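Local atomic coordinates of polyketide synthase/nonribosomal peptide synthetase hybrid RzxB (PDB entry 5IL6), a protein that probably takes part in rhizoxin biosynthesis, its dehydratase domain removing water from beta-hydroxyacyl intermediates of the growing polyketide. Residues P204-A209 / A245-Q250; D208-G213 / L265-D270. One frame throughout, in Å; residues are numbered along the deposited sequence.

Contact 1. Residues P204-A209 / A245-Q250; sequences PALLDA and ASLQVQ
Leu-206 of the helix and Leu-247 of the strand meet across the interior of the second hotdog of a double-hotdog dehydratase domain, in which a helix lies against a curved antiparallel sheet. The contact is a worked example of how that helix is seated: a single leucine reaches out from it and is touched by two parts of the strand region. Both leucines hold CG beside the backbone N and anti to the carbonyl carbon (chi1 -67° in Leu-206 and -66° in Leu-247), and in this shape each side chain extends toward the opposite segment. They cross obliquely. The CD1 methyl of Leu-247 lies along one flank of Leu-206, 3.9 Å from its CD1 and 4.0 Å from its CB, so it rests against the stem of the helical side chain as well as its end. The strand alternates in the usual way: Leu-247 belongs to the face turned to the helix, whereas Gln-248 sends its amide to the backbone O of Asp-269. Beyond Leu-247, the inner face continues into Ile-189 and Leu-267 on the flanking strands, and Leu-191 also packs on Leu-206. Just before the strand, Ala-245 takes part differently. Its methyl points away from the helix, and its backbone supplies the contact: both methyls of Leu-206 face one carbonyl oxygen, with CD1 3.8 Å and CD2 3.9 Å from Ala-245 O.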
loop_
_atom_site.group_PDB
_atom_site.type_symbol
_atom_site.label_atom_id
_atom_site.label_comp_id
_atom_site.label_asym_id
_atom_site.label_seq_id
_atom_site.Cartn_x
_atom_site.Cartn_y
_atom_site.Cartn_z
ATOM N N PRO A 204 2.480 -2.143 6.627
ATOM C CA PRO A 204 1.465 -1.389 5.866
ATOM C C PRO A 204 1.466 0.104 6.150
ATOM O O PRO A 204 1.136 0.894 5.256
ATOM C CB PRO A 204 0.144 -2.042 6.299
ATOM C CG PRO A 204 0.444 -2.656 7.628
ATOM C CD PRO A 204 1.867 -3.132 7.523
ATOM N N ALA A 205 1.807 0.520 7.370
ATOM C CA ALA A 205 1.838 1.946 7.680
ATOM C C ALA A 205 2.956 2.651 6.921
ATOM O O ALA A 205 2.801 3.806 6.507
ATOM C CB ALA A 205 2.001 2.155 9.184
ATOM N N LEU A 206 4.093 1.978 6.735
ATOM C CA LEU A 206 5.175 2.567 5.956
ATOM C C LEU A 206 4.819 2.611 4.477
ATOM O O LEU A 206 5.121 3.592 3.789
ATOM C CB LEU A 206 6.471 1.784 6.171
ATOM C CG LEU A 206 7.089 1.850 7.571
ATOM C CD1 LEU A 206 8.332 0.976 7.648
ATOM C CD2 LEU A 206 7.428 3.283 7.961
ATOM N N LEU A 207 4.186 1.555 3.964
ATOM C CA LEU A 207 3.745 1.586 2.576
ATOM C C LEU A 207 2.684 2.660 2.372
ATOM O O LEU A 207 2.674 3.346 1.344
ATOM C CB LEU A 207 3.216 0.214 2.155
ATOM C CG LEU A 207 2.763 0.100 0.695
ATOM C CD1 LEU A 207 3.884 0.503 -0.260
ATOM C CD2 LEU A 207 2.286 -1.312 0.387
ATOM N N ASP A 208 1.787 2.825 3.345
ATOM C CA ASP A 208 0.791 3.888 3.258
ATOM C C ASP A 208 1.450 5.260 3.326
ATOM O O ASP A 208 1.112 6.156 2.543
ATOM C CB ASP A 208 -0.246 3.718 4.372
ATOM C CG ASP A 208 -1.345 4.764 4.316
ATOM O OD1 ASP A 208 -2.067 4.816 3.300
ATOM O OD2 ASP A 208 -1.504 5.514 5.303
ATOM N N ALA A 209 2.414 5.435 4.235
ATOM C CA ALA A 209 3.115 6.711 4.340
ATOM C C ALA A 209 3.871 7.031 3.058
ATOM O O ALA A 209 3.934 8.194 2.640
ATOM C CB ALA A 209 4.073 6.686 5.529
ATOM N N ALA A 245 12.383 -0.310 9.678
ATOM C CA ALA A 245 11.358 0.546 10.260
ATOM C C ALA A 245 11.505 2.008 9.862
ATOM O O ALA A 245 10.607 2.803 10.155
ATOM C CB ALA A 245 11.384 0.426 11.786
ATOM N N SER A 246 12.610 2.382 9.219
ATOM C CA SER A 246 12.830 3.736 8.726
ATOM C C SER A 246 13.214 3.661 7.256
ATOM O O SER A 246 14.025 2.818 6.866
ATOM C CB SER A 246 13.926 4.451 9.527
ATOM O OG SER A 246 14.161 5.755 9.022
ATOM N N LEU A 247 12.630 4.541 6.443
ATOM C CA LEU A 247 12.771 4.442 4.998
ATOM C C LEU A 247 12.896 5.820 4.369
ATOM O O LEU A 247 12.405 6.818 4.905
ATOM C CB LEU A 247 11.571 3.721 4.372
ATOM C CG LEU A 247 11.390 2.249 4.734
ATOM C CD1 LEU A 247 10.039 1.750 4.256
ATOM C CD2 LEU A 247 12.504 1.414 4.140
ATOM N N GLN A 248 13.557 5.851 3.215
ATOM C CA GLN A 248 13.518 6.978 2.295
ATOM C C GLN A 248 12.644 6.600 1.110
ATOM O O GLN A 248 12.688 5.460 0.638
ATOM C CB GLN A 248 14.915 7.349 1.788
ATOM C CG GLN A 248 15.877 7.855 2.837
ATOM C CD GLN A 248 17.227 8.192 2.242
ATOM O OE1 GLN A 248 17.485 9.337 1.876
ATOM N NE2 GLN A 248 18.094 7.190 2.128
ATOM N N VAL A 249 11.854 7.554 0.626
ATOM C CA VAL A 249 10.939 7.315 -0.483
ATOM C C VAL A 249 11.182 8.378 -1.542
ATOM O O VAL A 249 10.969 9.570 -1.290
ATOM C CB VAL A 249 9.469 7.328 -0.033
ATOM C CG1 VAL A 249 8.557 6.996 -1.201
ATOM C CG2 VAL A 249 9.254 6.345 1.113
ATOM N N GLN A 250 11.620 7.948 -2.722
ATOM C CA GLN A 250 11.744 8.831 -3.872
ATOM C C GLN A 250 10.472 8.738 -4.700
ATOM O O GLN A 250 10.034 7.636 -5.050
ATOM C CB GLN A 250 12.955 8.458 -4.726
ATOM C CG GLN A 250 13.240 9.471 -5.821
ATOM C CD GLN A 250 14.408 9.084 -6.698
ATOM O OE1 GLN A 250 15.073 8.074 -6.467
ATOM N NE2 GLN A 250 14.657 9.887 -7.726
#

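Contact 2. Residues D208-G213 / L265-D270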
loop_
_atom_site.group_PDB
_atom_site.type_symbol
_atom_site.label_atom_id
_atom_site.label_comp_id
_atom_site.label_asym_id
_atom_site.label_seq_id
_atom_site.Cartn_x
_atom_site.Cartn_y
_atom_site.Cartn_z
ATOM N N ASP A 208 1.787 2.825 3.345
ATOM C CA ASP A 208 0.791 3.888 3.258
ATOM C C ASP A 208 1.450 5.260 3.326
ATOM O O ASP A 208 1.112 6.156 2.543
ATOM C CB ASP A 208 -0.246 3.718 4.372
ATOM C CG ASP A 208 -1.345 4.764 4.316
ATOM O OD1 ASP A 208 -2.067 4.816 3.300
ATOM O OD2 ASP A 208 -1.504 5.514 5.303
ATOM N N ALA A 209 2.414 5.435 4.235
ATOM C CA ALA A 209 3.115 6.711 4.340
ATOM C C ALA A 209 3.871 7.031 3.058
ATOM O O ALA A 209 3.934 8.194 2.640
ATOM C CB ALA A 209 4.073 6.686 5.529
ATOM N N ALA A 210 4.464 6.016 2.426
ATOM C CA ALA A 210 5.100 6.234 1.131
ATOM C C ALA A 210 4.109 6.815 0.133
ATOM O O ALA A 210 4.439 7.745 -0.615
ATOM C CB ALA A 210 5.690 4.922 0.608
ATOM N N MET A 211 2.882 6.290 0.117
ATOM C CA MET A 211 1.860 6.807 -0.786
ATOM C C MET A 211 1.417 8.206 -0.380
ATOM O O MET A 211 1.142 9.049 -1.243
ATOM C CB MET A 211 0.661 5.859 -0.814
ATOM C CG MET A 211 0.969 4.492 -1.391
ATOM S SD MET A 211 -0.515 3.483 -1.557
ATOM C CE MET A 211 0.205 1.859 -1.751
ATOM N N GLN A 212 1.324 8.469 0.925
ATOM C CA GLN A 212 0.977 9.810 1.383
ATOM C C GLN A 212 1.928 10.852 0.814
ATOM O O GLN A 212 1.534 12.004 0.598
ATOM C CB GLN A 212 1.000 9.874 2.910
ATOM C CG GLN A 212 -0.020 8.993 3.608
ATOM C CD GLN A 212 0.205 8.950 5.105
ATOM O OE1 GLN A 212 1.004 9.717 5.640
ATOM N NE2 GLN A 212 -0.480 8.039 5.788
ATOM N N GLY A 213 3.181 10.468 0.567
ATOM C CA GLY A 213 4.190 11.416 0.131
ATOM C C GLY A 213 3.889 12.084 -1.193
ATOM O O GLY A 213 4.436 13.156 -1.472
ATOM N N LEU A 265 7.168 5.331 -7.366
ATOM C CA LEU A 265 7.799 5.442 -6.062
ATOM C C LEU A 265 8.848 4.352 -5.910
ATOM O O LEU A 265 8.730 3.266 -6.485
ATOM C CB LEU A 265 6.781 5.327 -4.910
ATOM C CG LEU A 265 5.687 6.394 -4.806
ATOM C CD1 LEU A 265 4.550 6.130 -5.786
ATOM C CD2 LEU A 265 5.158 6.472 -3.379
ATOM N N ALA A 266 9.877 4.655 -5.126
ATOM C CA ALA A 266 10.895 3.677 -4.772
ATOM C C ALA A 266 11.236 3.866 -3.304
ATOM O O ALA A 266 11.449 4.996 -2.854
ATOM C CB ALA A 266 12.149 3.827 -5.641
ATOM N N LEU A 267 11.283 2.762 -2.566
ATOM C CA LEU A 267 11.539 2.783 -1.134
ATOM C C LEU A 267 12.958 2.306 -0.881
ATOM O O LEU A 267 13.361 1.249 -1.383
ATOM C CB LEU A 267 10.535 1.900 -0.388
ATOM C CG LEU A 267 9.097 2.430 -0.303
ATOM C CD1 LEU A 267 8.424 2.486 -1.670
ATOM C CD2 LEU A 267 8.271 1.589 0.656
ATOM N N PHE A 268 13.711 3.082 -0.105
ATOM C CA PHE A 268 15.101 2.778 0.185
ATOM C C PHE A 268 15.316 2.783 1.689
ATOM O O PHE A 268 14.640 3.505 2.427
ATOM C CB PHE A 268 16.057 3.798 -0.463
ATOM C CG PHE A 268 15.835 3.994 -1.937
ATOM C CD1 PHE A 268 14.874 4.882 -2.392
ATOM C CD2 PHE A 268 16.596 3.303 -2.866
ATOM C CE1 PHE A 268 14.669 5.072 -3.746
ATOM C CE2 PHE A 268 16.396 3.490 -4.222
ATOM C CZ PHE A 268 15.433 4.375 -4.660
ATOM N N ASP A 269 16.278 1.984 2.139
ATOM C CA ASP A 269 16.682 2.042 3.532
ATOM C C ASP A 269 17.537 3.286 3.767
ATOM O O ASP A 269 17.882 4.020 2.837
ATOM C CB ASP A 269 17.429 0.766 3.931
ATOM C CG ASP A 269 18.761 0.607 3.217
ATOM O OD1 ASP A 269 19.179 1.526 2.482
ATOM O OD2 ASP A 269 19.392 -0.457 3.387
ATOM N N ASP A 270 17.879 3.528 5.034
ATOM C CA ASP A 270 18.644 4.723 5.364
ATOM C C ASP A 270 20.008 4.739 4.686
ATOM O O ASP A 270 20.644 5.796 4.627
ATOM C CB ASP A 270 18.824 4.832 6.879
ATOM C CG ASP A 270 17.562 5.294 7.588
ATOM O OD1 ASP A 270 16.589 5.669 6.902
ATOM O OD2 ASP A 270 17.548 5.289 8.837
#
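Ala-210 and Leu-267, whose CA atoms are 7.6 Å apart, mark where helix 208-212 passes over strand 265-268, the two axes approaching to 9.7 Å with their directions 130° apart. The methyl of Ala-210 points to the strand and is met from different directions by two leucines, by CD2 of Leu-267 at 4.2 Å and by CD2 of Leu-265 at 4.3 Å. These leucines are two positions apart and so share one face of the strand. Leu-265 reaches further under the helix: its CD2 also presses on the backbone, 3.1 Å from Ala-210 O, a tight approach to an oxygen that already accepts a hydrogen bond from Gly-213 N. Gln-212, which points away from the strand, donates from NE2 to Asp-208 OD2 over 2.8 Å, arriving from above the carboxylate plane, while Tyr-158 OH and the backbone O of His-172 engage the same amide. The strand lies between 246-254 and 274-284 in the sheet. Val-249 of the former touches Ala-210 beside the leucines, Leu-281 of the latter packs on both Leu-265 and Met-211, and helix 53-67 adjoins Met-211 through Ala-54 and Ile-57.

Overall arrangement
Following the chain from the N terminus, both contacts start from helix 204-212, after the strands and helices of the first part of the chain. Contact 1 closes a loop of 35 residues, which includes strand 230-239, when the chain returns at 245-250; contact 2 closes a longer one of 51 residues at 265-270. Because the helical segments share Asp-208 and Ala-209 and the strand segments follow in the same order, the two loops overlap in a staggered way. The successive strands 246-254 and 261-268 are antiparallel neighbours, joined by backbone hydrogen bonds of Gln-248 with Phe-268 and of Gln-250 with Ala-266. Together, the contacts set successive parts of one helix on adjacent strands of the hotdog sheet.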